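Local coordinates for BZZ1 protein (Saccharomyces cerevisiae, PDB 1ZUU) that acts in endocytosis and vacuolar trafficking and, with type I myosins, restores actin polarity after salt stress, seen here through its first SH3 domain, at residues Ala9-Gln12 against Ile18-Thr21; Ser27-Asp32 against Trp37-Asn42. One frame throughout, in Å; residues are numbered along the deposited sequence.

Contact 1 of 2, residues Ala9-Gln12 against Ile18-Thr21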
ATOM      1  N   ALA A   9       6.281  -7.167   2.003  1.00  4.86           N
ATOM      2  CA  ALA A   9       4.975  -7.755   1.717  1.00  4.95           C
ATOM      3  C   ALA A   9       4.015  -7.553   2.886  1.00  4.61           C
ATOM      4  O   ALA A   9       4.404  -7.603   4.060  1.00  6.74           O
ATOM      5  CB  ALA A   9       5.130  -9.250   1.409  1.00  6.20           C
ATOM      6  N   TYR A  10       2.748  -7.362   2.529  1.00  4.26           N
ATOM      7  CA  TYR A  10       1.663  -7.252   3.528  1.00  4.22           C
ATOM      8  C   TYR A  10       0.438  -7.860   2.898  1.00  4.13           C
ATOM      9  O   TYR A  10       0.067  -7.503   1.778  1.00  4.92           O
ATOM     10  CB  TYR A  10       1.362  -5.780   3.863  1.00  4.82           C
ATOM     11  CG  TYR A  10       0.304  -5.677   4.921  1.00  4.64           C
ATOM     12  CD1 TYR A  10       0.571  -5.953   6.265  1.00  5.58           C
ATOM     13  CD2 TYR A  10      -1.016  -5.340   4.584  1.00  4.95           C
ATOM     14  CE1 TYR A  10      -0.417  -5.919   7.225  1.00  5.45           C
ATOM     15  CE2 TYR A  10      -2.009  -5.341   5.554  1.00  4.98           C
ATOM     16  CZ  TYR A  10      -1.720  -5.648   6.864  1.00  4.79           C
ATOM     17  OH  TYR A  10      -2.689  -5.705   7.839  1.00  6.33           O
ATOM     18  N   VAL A  11      -0.243  -8.779   3.624  1.00  4.33           N
ATOM     19  CA  VAL A  11      -1.491  -9.358   3.171  1.00  4.29           C
ATOM     20  C   VAL A  11      -2.658  -8.638   3.874  1.00  4.19           C
ATOM     21  O   VAL A  11      -2.692  -8.543   5.104  1.00  4.89           O
ATOM     22  CB  VAL A  11      -1.580 -10.875   3.428  1.00  4.68           C
ATOM     23  CG1 VAL A  11      -2.841 -11.448   2.830  1.00  5.05           C
ATOM     24  CG2 VAL A  11      -0.357 -11.578   2.832  1.00  5.32           C
ATOM     25  N   GLN A  12      -3.645  -8.259   3.067  0.50  4.33           N
ATOM     26  CA  GLN A  12      -4.925  -7.721   3.553  0.50  4.82           C
ATOM     27  C   GLN A  12      -5.386  -8.469   4.823  0.50  5.53           C
ATOM     28  O   GLN A  12      -5.414  -9.706   4.863  0.50  6.38           O
ATOM     29  CB  GLN A  12      -5.974  -7.814   2.410  0.50  4.10           C
ATOM     30  CG  GLN A  12      -7.351  -7.341   2.901  0.50  4.79           C
ATOM     31  CD  GLN A  12      -8.446  -7.337   1.893  0.50  5.77           C
ATOM     32  OE1 GLN A  12      -9.495  -6.671   2.125  0.50 11.87           O
ATOM     33  NE2 GLN A  12      -8.297  -8.061   0.835  0.50 11.88           N
ATOM     34  N   ILE A  18      -5.309  -3.509   1.645  1.00  3.79           N
ATOM     35  CA  ILE A  18      -5.011  -4.311   0.453  1.00  3.74           C
ATOM     36  C   ILE A  18      -3.661  -5.002   0.639  1.00  4.03           C
ATOM     37  O   ILE A  18      -2.827  -4.649   1.474  1.00  4.57           O
ATOM     38  CB  ILE A  18      -5.002  -3.494  -0.854  1.00  4.08           C
ATOM     39  CG1 ILE A  18      -3.972  -2.406  -0.848  1.00  4.40           C
ATOM     40  CG2 ILE A  18      -6.383  -2.950  -1.119  1.00  5.48           C
ATOM     41  CD1 ILE A  18      -3.725  -1.802  -2.237  1.00  6.16           C
ATOM     42  N   THR A  19      -3.462  -6.036  -0.200  1.00  3.79           N
ATOM     43  CA  THR A  19      -2.227  -6.749  -0.279  1.00  3.06           C
ATOM     44  C   THR A  19      -1.221  -6.025  -1.174  1.00  3.43           C
ATOM     45  O   THR A  19      -1.549  -5.499  -2.221  1.00  3.95           O
ATOM     46  CB  THR A  19      -2.503  -8.178  -0.799  1.00  3.74           C
ATOM     47  OG1 THR A  19      -3.274  -8.826   0.184  1.00  4.39           O
ATOM     48  CG2 THR A  19      -1.248  -8.967  -1.140  1.00  4.21           C
ATOM     49  N   ILE A  20       0.051  -6.051  -0.729  1.00  3.52           N
ATOM     50  CA  ILE A  20       1.170  -5.568  -1.491  1.00  3.39           C
ATOM     51  C   ILE A  20       2.309  -6.582  -1.414  1.00  3.20           C
ATOM     52  O   ILE A  20       2.560  -7.172  -0.367  1.00  3.87           O
ATOM     53  CB  ILE A  20       1.660  -4.157  -1.014  1.00  3.73           C
ATOM     54  CG1 ILE A  20       1.758  -4.103   0.526  1.00  4.16           C
ATOM     55  CG2 ILE A  20       0.808  -3.081  -1.594  1.00  4.53           C
ATOM     56  CD1 ILE A  20       2.522  -2.920   1.074  1.00  4.93           C
ATOM     57  N   THR A  21       3.055  -6.704  -2.511  1.00  3.44           N
ATOM     58  CA  THR A  21       4.246  -7.523  -2.533  1.00  4.03           C
ATOM     59  C   THR A  21       5.347  -6.790  -3.271  1.00  4.14           C
ATOM     60  O   THR A  21       5.089  -6.009  -4.191  1.00  4.10           O
ATOM     61  CB  THR A  21       3.997  -8.913  -3.164  1.00  4.48           C
ATOM     62  OG1 THR A  21       3.667  -8.795  -4.552  1.00  5.26           O
ATOM     63  CG2 THR A  21       2.987  -9.706  -2.404  1.00  5.39           C
TER
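Tyr10 and Ile20 exchange a pair of backbone hydrogen bonds, Tyr10 N to Ile20 O and Ile20 N to Tyr10 O, each 2.9 Å long. They form a single antiparallel bridge, flanked by CA-H...O contacts from Ala9 to Ile20 O and from Thr19 to Tyr10 O.

Beyond the bridge a side chain takes over from the backbone. Thr19 OG1 accepts the amide of Gln12 (N to OG1, 3.0 Å) in a nearly straight bond of 171°; its chi1 of -65° sets OG1 beside its own backbone N, while CG2 rests 3.5 Å from Tyr10 O. A valine in place of Thr19 would probably leave the Gln12 amide without this acceptor and let the two segments part at that end.

Apolar contact is slight: Tyr10 CB meets Ile20 CG1 at 3.8 Å. The Tyr10 ring turns its edge to Ile18 O, which lies in the ring plane, 3.7 Å from CD2, and is buried without a polar partner.

Both segments belong to the RT loop of the SH3 fold. Tyr10 OH is hydrogen-bonded to Glu17 and Lys13 and its ring packs on Pro52 and Tyr55, whereas Ile18 and Ile20 reach inward onto strands 37-42 and 47-52.

Contact 2 of 2, residues Ser27-Asp32 against Trp37-Asn42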
ATOM      1  N   SER A  27       0.548   3.420  -6.547  1.00  4.21           N
ATOM      2  CA  SER A  27       0.379   4.872  -6.662  1.00  4.71           C
ATOM      3  C   SER A  27      -0.306   5.375  -5.375  1.00  4.07           C
ATOM      4  O   SER A  27      -1.067   4.682  -4.720  1.00  4.72           O
ATOM      5  CB  SER A  27      -0.470   5.225  -7.876  1.00  5.67           C
ATOM      6  OG  SER A  27      -1.775   4.731  -7.744  1.00  6.68           O
ATOM      7  N   LEU A  28       0.025   6.622  -5.040  1.00  4.16           N
ATOM      8  CA  LEU A  28      -0.533   7.221  -3.808  1.00  4.18           C
ATOM      9  C   LEU A  28      -1.997   7.663  -4.001  1.00  4.52           C
ATOM     10  O   LEU A  28      -2.346   8.247  -5.016  1.00  5.37           O
ATOM     11  CB  LEU A  28       0.320   8.408  -3.458  1.00  4.62           C
ATOM     12  CG  LEU A  28       0.037   9.171  -2.137  1.00  4.93           C
ATOM     13  CD1 LEU A  28       0.144   8.244  -0.924  1.00  5.01           C
ATOM     14  CD2 LEU A  28       0.943  10.365  -2.021  1.00  5.68           C
ATOM     15  N   VAL A  29      -2.803   7.445  -2.952  1.00  4.35           N
ATOM     16  CA  VAL A  29      -4.113   8.059  -2.828  1.00  4.90           C
ATOM     17  C   VAL A  29      -4.063   9.174  -1.753  1.00  4.38           C
ATOM     18  O   VAL A  29      -4.478  10.301  -1.997  1.00  5.47           O
ATOM     19  CB  VAL A  29      -5.223   7.051  -2.481  1.00  5.63           C
ATOM     20  CG1 VAL A  29      -6.561   7.763  -2.226  1.00  6.42           C
ATOM     21  CG2 VAL A  29      -5.315   5.977  -3.532  1.00  6.67           C
ATOM     22  N   ALA A  30      -3.563   8.846  -0.568  1.00  4.44           N
ATOM     23  CA  ALA A  30      -3.508   9.832   0.540  1.00  5.25           C
ATOM     24  C   ALA A  30      -2.423   9.400   1.495  1.00  4.29           C
ATOM     25  O   ALA A  30      -2.316   8.223   1.871  1.00  5.13           O
ATOM     26  CB  ALA A  30      -4.847   9.889   1.263  1.00  6.10           C
ATOM     27  N   ARG A  31      -1.550  10.330   1.897  0.50  5.34           N
ATOM     28  CA  ARG A  31      -0.505  10.015   2.886  0.50  4.84           C
ATOM     29  C   ARG A  31      -1.122   9.743   4.254  0.50  5.71           C
ATOM     30  O   ARG A  31      -2.208  10.205   4.612  0.50  7.33           O
ATOM     31  CB  ARG A  31       0.525  11.155   2.980  0.50  6.05           C
ATOM     32  CG  ARG A  31       1.482  11.260   1.792  0.50  4.56           C
ATOM     33  CD  ARG A  31       2.241  12.586   1.848  0.50  5.50           C
ATOM     34  NE  ARG A  31       3.199  12.616   0.746  0.50  6.58           N
ATOM     35  CZ  ARG A  31       2.885  13.114  -0.464  0.50  5.71           C
ATOM     36  NH1 ARG A  31       1.711  13.699  -0.675  0.50  6.60           N
ATOM     37  NH2 ARG A  31       3.739  13.003  -1.493  0.50  6.66           N
ATOM     38  N   ASP A  32      -0.334   9.003   5.030  1.00  5.33           N
ATOM     39  CA  ASP A  32      -0.587   8.731   6.472  1.00  5.21           C
ATOM     40  C   ASP A  32      -0.683  10.076   7.183  1.00  4.49           C
ATOM     41  O   ASP A  32       0.148  10.958   6.991  1.00  6.75           O
ATOM     42  CB  ASP A  32       0.626   7.943   6.918  1.00  5.44           C
ATOM     43  CG  ASP A  32       0.572   7.340   8.310  1.00  5.19           C
ATOM     44  OD1 ASP A  32      -0.249   7.711   9.152  1.00  5.60           O
ATOM     45  OD2 ASP A  32       1.446   6.427   8.555  1.00  5.51           O
ATOM     46  N   TRP A  37      -0.815   4.103   8.558  1.00  4.07           N
ATOM     47  CA  TRP A  37      -1.251   3.518   7.304  1.00  4.21           C
ATOM     48  C   TRP A  37      -1.335   4.586   6.231  1.00  4.45           C
ATOM     49  O   TRP A  37      -1.738   5.727   6.483  1.00  5.51           O
ATOM     50  CB  TRP A  37      -2.656   2.912   7.490  1.00  4.43           C
ATOM     51  CG  TRP A  37      -2.699   1.830   8.515  1.00  4.76           C
ATOM     52  CD1 TRP A  37      -2.795   2.001   9.875  1.00  6.23           C
ATOM     53  CD2 TRP A  37      -2.688   0.411   8.289  1.00  5.36           C
ATOM     54  NE1 TRP A  37      -2.839   0.776  10.514  1.00  7.11           N
ATOM     55  CE2 TRP A  37      -2.776  -0.217   9.558  1.00  6.40           C
ATOM     56  CE3 TRP A  37      -2.667  -0.414   7.138  1.00  5.10           C
ATOM     57  CZ2 TRP A  37      -2.796  -1.604   9.697  1.00  8.60           C
ATOM     58  CZ3 TRP A  37      -2.671  -1.782   7.270  1.00  6.60           C
ATOM     59  CH2 TRP A  37      -2.761  -2.374   8.543  1.00  8.10           C
ATOM     60  N   THR A  38      -1.001   4.174   4.988  1.00  4.06           N
ATOM     61  CA  THR A  38      -1.075   5.029   3.803  1.00  4.30           C
ATOM     62  C   THR A  38      -2.105   4.421   2.845  1.00  3.79           C
ATOM     63  O   THR A  38      -2.136   3.194   2.663  1.00  4.22           O
ATOM     64  CB  THR A  38       0.297   5.070   3.113  1.00  4.48           C
ATOM     65  OG1 THR A  38       1.266   5.653   3.988  1.00  5.19           O
ATOM     66  CG2 THR A  38       0.297   5.889   1.864  1.00  4.76           C
ATOM     67  N   LYS A  39      -2.972   5.244   2.267  0.50  3.95           N
ATOM     68  CA  LYS A  39      -3.891   4.721   1.264  0.50  4.25           C
ATOM     69  C   LYS A  39      -3.197   4.790  -0.104  0.50  4.13           C
ATOM     70  O   LYS A  39      -2.634   5.834  -0.471  0.50  3.93           O
ATOM     71  CB  LYS A  39      -5.225   5.470   1.248  0.50  4.86           C
ATOM     72  CG  LYS A  39      -6.301   4.695   0.472  0.50  5.20           C
ATOM     73  CD  LYS A  39      -7.611   5.397   0.385  0.50  7.49           C
ATOM     74  CE  LYS A  39      -8.353   5.262   1.661  0.50  9.11           C
ATOM     75  NZ  LYS A  39      -9.623   6.103   1.621  0.50 11.86           N
ATOM     76  N   ILE A  40      -3.273   3.675  -0.849  1.00  3.80           N
ATOM     77  CA  ILE A  40      -2.639   3.531  -2.137  1.00  3.45           C
ATOM     78  C   ILE A  40      -3.599   2.772  -3.096  1.00  3.64           C
ATOM     79  O   ILE A  40      -4.538   2.105  -2.680  1.00  4.60           O
ATOM     80  CB  ILE A  40      -1.264   2.772  -2.043  1.00  4.26           C
ATOM     81  CG1 ILE A  40      -1.478   1.341  -1.554  1.00  4.88           C
ATOM     82  CG2 ILE A  40      -0.278   3.540  -1.201  1.00  4.73           C
ATOM     83  CD1 ILE A  40      -0.287   0.418  -1.878  1.00  5.94           C
ATOM     84  N   ASN A  41      -3.197   2.840  -4.367  1.00  3.82           N
ATOM     85  CA  ASN A  41      -3.645   1.894  -5.375  1.00  3.99           C
ATOM     86  C   ASN A  41      -2.507   0.902  -5.659  1.00  3.84           C
ATOM     87  O   ASN A  41      -1.349   1.331  -5.751  1.00  4.47           O
ATOM     88  CB  ASN A  41      -4.024   2.589  -6.669  1.00  5.16           C
ATOM     89  CG  ASN A  41      -4.962   3.754  -6.456  1.00  6.48           C
ATOM     90  OD1 ASN A  41      -6.111   3.583  -6.057  1.00  7.57           O
ATOM     91  ND2 ASN A  41      -4.430   4.969  -6.631  1.00  6.62           N
ATOM     92  N   ASN A  42      -2.854  -0.348  -5.829  1.00  3.60           N
ATOM     93  CA  ASN A  42      -1.930  -1.357  -6.334  1.00  3.37           C
ATOM     94  C   ASN A  42      -2.393  -1.619  -7.765  1.00  3.59           C
ATOM     95  O   ASN A  42      -3.382  -2.292  -7.986  1.00  4.10           O
ATOM     96  CB  ASN A  42      -1.958  -2.598  -5.451  1.00  3.70           C
ATOM     97  CG  ASN A  42      -0.936  -3.637  -5.850  1.00  3.75           C
ATOM     98  OD1 ASN A  42      -0.537  -3.705  -7.031  1.00  4.29           O
ATOM     99  ND2 ASN A  42      -0.463  -4.434  -4.878  1.00  4.19           N
TER
HETATM  100  O   HOH W   1      -4.768   7.632  -7.226  1.00 35.38           O
HETATM  101  O   HOH W   2      -3.636   7.444   4.887  1.00  7.91           O
HETATM  102  O   HOH W   3       2.149   8.277   3.732  1.00  7.28           O
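Ser27 and Asn41 project onto the same face of the hairpin and are joined through their side chains. Asn41 ND2 donates to Ser27 OG over 2.9 Å, with the oxygen only 6° out of the amide plane; a chi1 of 64° places OG between the backbone N and carbonyl carbon of Ser27. Asn41 OD1 is held by Thr48, so both ends of the amide are engaged and its rotation is fixed. Reciprocal backbone bonds reinforce the pair.

Val29 wedges between two partners. The Val29 and Asn41 side chains cross at about a right angle, with Val29 CG2 3.4 Å from Asn41 ND2, while Val29 CG1 lies 3.7 Å from Lys39 CD, against its aliphatic part. The chain forms a classic beta bulge here: Val29 N (3.0 Å) and Ala30 N (3.2 Å) both bond to Lys39 O, approaching from the same face of its carbonyl plane. Lys39 N returns a bond to Ala30 O.

The Leu28 and Thr38 side chains also cross nearly perpendicularly, Leu28 CD1 touching Thr38 CG2 at 3.7 Å. Thr38 CG2 stands anti to its backbone N, beside Ala30 O, and OG1 shares a water with Asp32 N. Asp32 CA makes a CA-H...O contact with Trp37 O (3.2 Å); Asp32 OD2 and Thr38 OG1 both bond to Thr53. Asp32 OD1 binds the Gly34 and Gly36 amides within the n-Src loop.

Strand 37-42 is central in its three-stranded sheet: Thr38 and Ile40 make backbone bonds to Val51 and Gly49 of strand 47-52, and their side chains touch Ile56 of strand 56-57.

How the contacts relate
Contact 1 pairs the two arms of the RT loop, while contact 2 joins the segments flanking the n-Src loop, on the opposite side of the domain centre. Contact 1 is partly buried, with one backbone bridge and a threonine hydroxyl accepting a backbone amide; contact 2 is a longer, more superficial pairing with a bulge, a bridging water and a side-chain amide-to-hydroxyl bond on a partly exposed face. They meet across the core, where Ile20 CG2 packs on Ile40 CD1 at 3.7 Å, and a probable hydrogen bond links Thr19 O to Asn42 ND2. Tyr10 OH also approaches Trp37 CH2 (3.4 Å): as in other SH3 domains, these aromatics probably belong to the proline-rich ligand surface.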